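Local coordinates for succinyl-CoA:3-ketoacid coenzyme A transferase subunit B (Helicobacter pylori, PDB 3RRL), which catalyses, as one of two subunit types, the transfer of coenzyme A from succinyl-CoA to a 3-oxo acid, giving a 3-oxoacyl-CoA and succinate, at residues 86-90 with 91-95; 188-192 with 193-197. One frame throughout, in Å; residues are numbered along the deposited sequence.

Overall arrangement
Contacts 1 and 2 mark two helix ends, both within the coenzyme A transferase family region of the chain: one ends a helix and the other starts one. Contact 1, residues 86-95, comes first along the chain and closes the C-terminal end of helix 81-89 before strand 95-98; contact 2, residues 188-197, follows later and starts helix 192-198 after strand 180-186. Their centres lie about 35 Å apart, on opposite sides of the centre of the chain, and their nearest atoms are about 20 Å apart. Each adjoins a strand of the same large mixed sheet. Contact 1 is buried, close to the predicted active-site Glu43 and a neighbouring subunit, whereas contact 2 lies at the surface, away from that site.

Contact 1 of 2, residues 86-90 with 91-95; sequences AMIRG and GHIDL
His92 and Gly91 fold back onto the last turn of helix 81-89 and end it in a Schellman motif. His92 N donates to Met87 O (3.2 Å), approaching nearly in line with the carbonyl bond, while Gly91 N reaches Ile88 O (3.2 Å) from well above the carbonyl plane, 60° out of it. Gly91 takes the positive phi (85°), favoured by glycine, that turns the chain out of the helix. The imidazole of His92 then lies beside the helix end: its CD2 edge meets Met87 O in the ring plane at 3.3 Å, so the oxygen that accepts the N-H also lies against the ring edge. CG of His92, anti to the carbonyl carbon (chi1 -54°), sets the ring there, and NE2 bonds to the backbone of another protein chain. Ile93 turns its side chain inward, where CG1 packs on Ile88 CG1 at 4.0 Å and CD1 meets CG of the selenomethionine Met87 at 4.2 Å. A water spans the turn, accepting from Ile93 N at 2.7 Å and lying 2.7 Å from Ile88 O, to which it probably donates. Met87, Ile88 and Ile93 all rest on Gln41 of strand 39-42, and Ile88 also approaches the predicted active-site Glu43. Beyond the turn, Ile93 and Asp94 form backbone hydrogen bonds with Lys133 and Lys134, at the start of strand 134-138, and Leu95 enters the central sheet.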
loop_
_atom_site.group_PDB
_atom_site.type_symbol
_atom_site.label_atom_id
_atom_site.label_comp_id
_atom_site.label_asym_id
_atom_site.label_seq_id
_atom_site.Cartn_x
_atom_site.Cartn_y
_atom_site.Cartn_z
ATOM N N ALA B 86 1.378 -5.006 -6.418
ATOM C CA ALA B 86 -0.044 -5.036 -6.089
ATOM C C ALA B 86 -0.829 -5.131 -7.395
ATOM O O ALA B 86 -1.806 -5.854 -7.499
ATOM C CB ALA B 86 -0.444 -3.787 -5.310
HETATM N N MSE B 87 -0.379 -4.384 -8.395
HETATM C CA MSE B 87 -0.992 -4.380 -9.715
HETATM C C MSE B 87 -0.867 -5.772 -10.340
HETATM O O MSE B 87 -1.815 -6.308 -10.930
HETATM C CB MSE B 87 -0.273 -3.341 -10.573
HETATM C CG MSE B 87 -0.798 -3.153 -11.965
HETATM SE SE MSE B 87 0.260 -1.771 -12.870
HETATM C CE MSE B 87 0.296 -0.465 -11.450
ATOM N N ILE B 88 0.315 -6.357 -10.202
ATOM C CA ILE B 88 0.575 -7.685 -10.744
ATOM C C ILE B 88 -0.155 -8.778 -9.964
ATOM O O ILE B 88 -0.870 -9.593 -10.546
ATOM C CB ILE B 88 2.079 -7.978 -10.773
ATOM C CG1 ILE B 88 2.732 -7.183 -11.905
ATOM C CG2 ILE B 88 2.329 -9.465 -10.955
ATOM C CD1 ILE B 88 4.240 -7.088 -11.812
ATOM N N ARG B 89 0.017 -8.784 -8.646
ATOM C CA ARG B 89 -0.544 -9.839 -7.804
ATOM C C ARG B 89 -2.062 -9.762 -7.795
ATOM O O ARG B 89 -2.745 -10.779 -7.637
ATOM C CB ARG B 89 -0.018 -9.717 -6.372
ATOM C CG ARG B 89 -0.345 -10.908 -5.475
ATOM C CD ARG B 89 -0.130 -10.571 -4.001
ATOM N NE ARG B 89 1.224 -10.092 -3.721
ATOM C CZ ARG B 89 1.562 -8.811 -3.570
ATOM N NH1 ARG B 89 2.826 -8.502 -3.311
ATOM N NH2 ARG B 89 0.647 -7.840 -3.665
ATOM N N GLY B 90 -2.585 -8.551 -7.967
ATOM C CA GLY B 90 -4.017 -8.321 -7.884
ATOM C C GLY B 90 -4.776 -8.697 -9.140
ATOM O O GLY B 90 -5.994 -8.528 -9.199
ATOM N N GLY B 91 -4.062 -9.190 -10.151
ATOM C CA GLY B 91 -4.692 -9.705 -11.358
ATOM C C GLY B 91 -5.016 -8.676 -12.427
ATOM O O GLY B 91 -5.869 -8.913 -13.292
ATOM N N HIS B 92 -4.342 -7.531 -12.381
ATOM C CA HIS B 92 -4.656 -6.440 -13.303
ATOM C C HIS B 92 -3.921 -6.503 -14.646
ATOM O O HIS B 92 -4.333 -5.865 -15.611
ATOM C CB HIS B 92 -4.440 -5.092 -12.607
ATOM C CG HIS B 92 -5.195 -4.965 -11.318
ATOM N ND1 HIS B 92 -6.451 -4.404 -11.242
ATOM C CD2 HIS B 92 -4.882 -5.361 -10.061
ATOM C CE1 HIS B 92 -6.874 -4.446 -9.991
ATOM N NE2 HIS B 92 -5.942 -5.025 -9.255
ATOM N N ILE B 93 -2.857 -7.298 -14.720
ATOM C CA ILE B 93 -2.094 -7.453 -15.959
ATOM C C ILE B 93 -2.724 -8.547 -16.829
ATOM O O ILE B 93 -2.903 -9.674 -16.379
ATOM C CB ILE B 93 -0.626 -7.835 -15.665
ATOM C CG1 ILE B 93 0.033 -6.789 -14.769
ATOM C CG2 ILE B 93 0.166 -8.018 -16.968
ATOM C CD1 ILE B 93 0.145 -5.434 -15.403
ATOM N N ASP B 94 -3.055 -8.217 -18.074
ATOM C CA ASP B 94 -3.754 -9.164 -18.941
ATOM C C ASP B 94 -2.840 -10.294 -19.389
ATOM O O ASP B 94 -3.271 -11.430 -19.542
ATOM C CB ASP B 94 -4.315 -8.453 -20.175
ATOM C CG ASP B 94 -5.337 -7.392 -19.824
ATOM O OD1 ASP B 94 -6.321 -7.718 -19.121
ATOM O OD2 ASP B 94 -5.145 -6.229 -20.241
ATOM N N LEU B 95 -1.574 -9.971 -19.623
ATOM C CA LEU B 95 -0.668 -10.938 -20.207
ATOM C C LEU B 95 0.757 -10.829 -19.673
ATOM O O LEU B 95 1.359 -9.759 -19.688
ATOM C CB LEU B 95 -0.677 -10.748 -21.716
ATOM C CG LEU B 95 0.124 -11.725 -22.546
ATOM C CD1 LEU B 95 -0.341 -13.127 -22.239
ATOM C CD2 LEU B 95 -0.092 -11.382 -24.003
HETATM O O HOH W 1 -1.902 -9.242 -13.061
#

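Contact 2 of 2, residues 188-192 with 193-197; sequences EGVSL and DQVKE
Ser191 and Gln194 grip each other reciprocally across the first turn of helix 192-198. Gln194 N donates to Ser191 OG (2.8 Å), and Ser191 N returns a bond to Gln194 OE1 (2.9 Å), coming from above the plane of the amide, 45° out of it. Ser191 OG sits between its backbone N and carbonyl carbon (chi1 85°), which turns the hydroxyl oxygen toward the first turn, and Gln194 bends at chi2 to bring OE1 back to the N-H of Ser191. Backbone bonds then take over: Val195 N donates to Ser191 O, with a second, weak bond to Leu192 O, and Lys196 N meets Leu192 O almost straight at 3.0 Å. Before the cap, Val190 lays CG1 against Val195 CG2 at 3.9 Å, the two side chains crossing at about a right angle. The extended Lys196 passes Leu192 obliquely, its CE 3.8 Å from Leu192 CG. Val195 is the buried residue here, resting on Leu186, Ala172 and Phe174 of the neighbouring strands 180-186 and 172-177, and Leu192 touches Leu183. Ser191 as N-cap with Gln194 three residues on forms a capping box, the reciprocal arrangement that satisfies N-H groups at the start of a helix.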
loop_
_atom_site.group_PDB
_atom_site.type_symbol
_atom_site.label_atom_id
_atom_site.label_comp_id
_atom_site.label_asym_id
_atom_site.label_seq_id
_atom_site.Cartn_x
_atom_site.Cartn_y
_atom_site.Cartn_z
ATOM N N GLU B 188 5.378 -23.731 -38.634
ATOM C CA GLU B 188 5.587 -23.925 -40.068
ATOM C C GLU B 188 6.721 -24.897 -40.381
ATOM O O GLU B 188 7.837 -24.734 -39.895
ATOM C CB GLU B 188 5.840 -22.583 -40.757
ATOM C CG GLU B 188 4.628 -22.014 -41.475
ATOM C CD GLU B 188 4.267 -22.808 -42.722
ATOM O OE1 GLU B 188 3.329 -22.401 -43.444
ATOM O OE2 GLU B 188 4.922 -23.841 -42.980
ATOM N N GLY B 189 6.426 -25.908 -41.200
ATOM C CA GLY B 189 7.432 -26.867 -41.626
ATOM C C GLY B 189 7.780 -27.906 -40.574
ATOM O O GLY B 189 8.813 -28.584 -40.661
ATOM N N VAL B 190 6.913 -28.030 -39.573
ATOM C CA VAL B 190 7.109 -29.001 -38.504
ATOM C C VAL B 190 6.030 -30.086 -38.550
ATOM O O VAL B 190 4.865 -29.810 -38.844
ATOM C CB VAL B 190 7.141 -28.315 -37.120
ATOM C CG1 VAL B 190 7.280 -29.351 -36.012
ATOM C CG2 VAL B 190 8.290 -27.311 -37.056
ATOM N N SER B 191 6.423 -31.321 -38.258
ATOM C CA SER B 191 5.518 -32.455 -38.397
ATOM C C SER B 191 5.023 -32.914 -37.041
ATOM O O SER B 191 5.712 -32.757 -36.034
ATOM C CB SER B 191 6.210 -33.625 -39.093
ATOM O OG SER B 191 6.924 -34.398 -38.145
ATOM N N LEU B 192 3.815 -33.461 -37.017
ATOM C CA LEU B 192 3.272 -34.025 -35.792
ATOM C C LEU B 192 4.283 -34.973 -35.151
ATOM O O LEU B 192 4.520 -34.924 -33.942
ATOM C CB LEU B 192 1.955 -34.753 -36.074
ATOM C CG LEU B 192 1.305 -35.452 -34.876
ATOM C CD1 LEU B 192 1.219 -34.529 -33.673
ATOM C CD2 LEU B 192 -0.074 -36.002 -35.232
ATOM N N ASP B 193 4.890 -35.824 -35.966
ATOM C CA ASP B 193 5.836 -36.815 -35.460
ATOM C C ASP B 193 7.106 -36.195 -34.881
ATOM O O ASP B 193 7.673 -36.722 -33.923
ATOM C CB ASP B 193 6.186 -37.839 -36.545
ATOM C CG ASP B 193 5.165 -38.964 -36.640
ATOM O OD1 ASP B 193 3.973 -38.733 -36.324
ATOM O OD2 ASP B 193 5.559 -40.083 -37.027
ATOM N N GLN B 194 7.564 -35.096 -35.473
ATOM C CA GLN B 194 8.717 -34.378 -34.932
ATOM C C GLN B 194 8.430 -33.905 -33.507
ATOM O O GLN B 194 9.301 -33.938 -32.639
ATOM C CB GLN B 194 9.088 -33.186 -35.822
ATOM C CG GLN B 194 10.160 -33.499 -36.854
ATOM C CD GLN B 194 9.959 -32.750 -38.164
ATOM O OE1 GLN B 194 9.248 -31.743 -38.218
ATOM N NE2 GLN B 194 10.581 -33.248 -39.234
ATOM N N VAL B 195 7.197 -33.470 -33.271
ATOM C CA VAL B 195 6.797 -32.994 -31.952
ATOM C C VAL B 195 6.696 -34.145 -30.952
ATOM O O VAL B 195 7.224 -34.058 -29.846
ATOM C CB VAL B 195 5.462 -32.224 -32.008
ATOM C CG1 VAL B 195 5.056 -31.767 -30.622
ATOM C CG2 VAL B 195 5.582 -31.035 -32.936
ATOM N N LYS B 196 6.026 -35.224 -31.342
ATOM C CA LYS B 196 5.928 -36.392 -30.477
ATOM C C LYS B 196 7.319 -36.860 -30.092
ATOM O O LYS B 196 7.596 -37.150 -28.926
ATOM C CB LYS B 196 5.202 -37.532 -31.184
ATOM C CG LYS B 196 3.744 -37.280 -31.487
ATOM C CD LYS B 196 3.163 -38.491 -32.200
ATOM C CE LYS B 196 1.675 -38.352 -32.458
ATOM N NZ LYS B 196 1.195 -39.463 -33.328
ATOM N N GLU B 197 8.186 -36.934 -31.094
ATOM C CA GLU B 197 9.550 -37.400 -30.916
ATOM C C GLU B 197 10.330 -36.519 -29.945
ATOM O O GLU B 197 11.096 -37.012 -29.118
ATOM C CB GLU B 197 10.248 -37.426 -32.272
ATOM C CG GLU B 197 11.702 -37.851 -32.235
ATOM C CD GLU B 197 12.336 -37.829 -33.615
ATOM O OE1 GLU B 197 12.029 -36.897 -34.391
ATOM O OE2 GLU B 197 13.128 -38.747 -33.925
#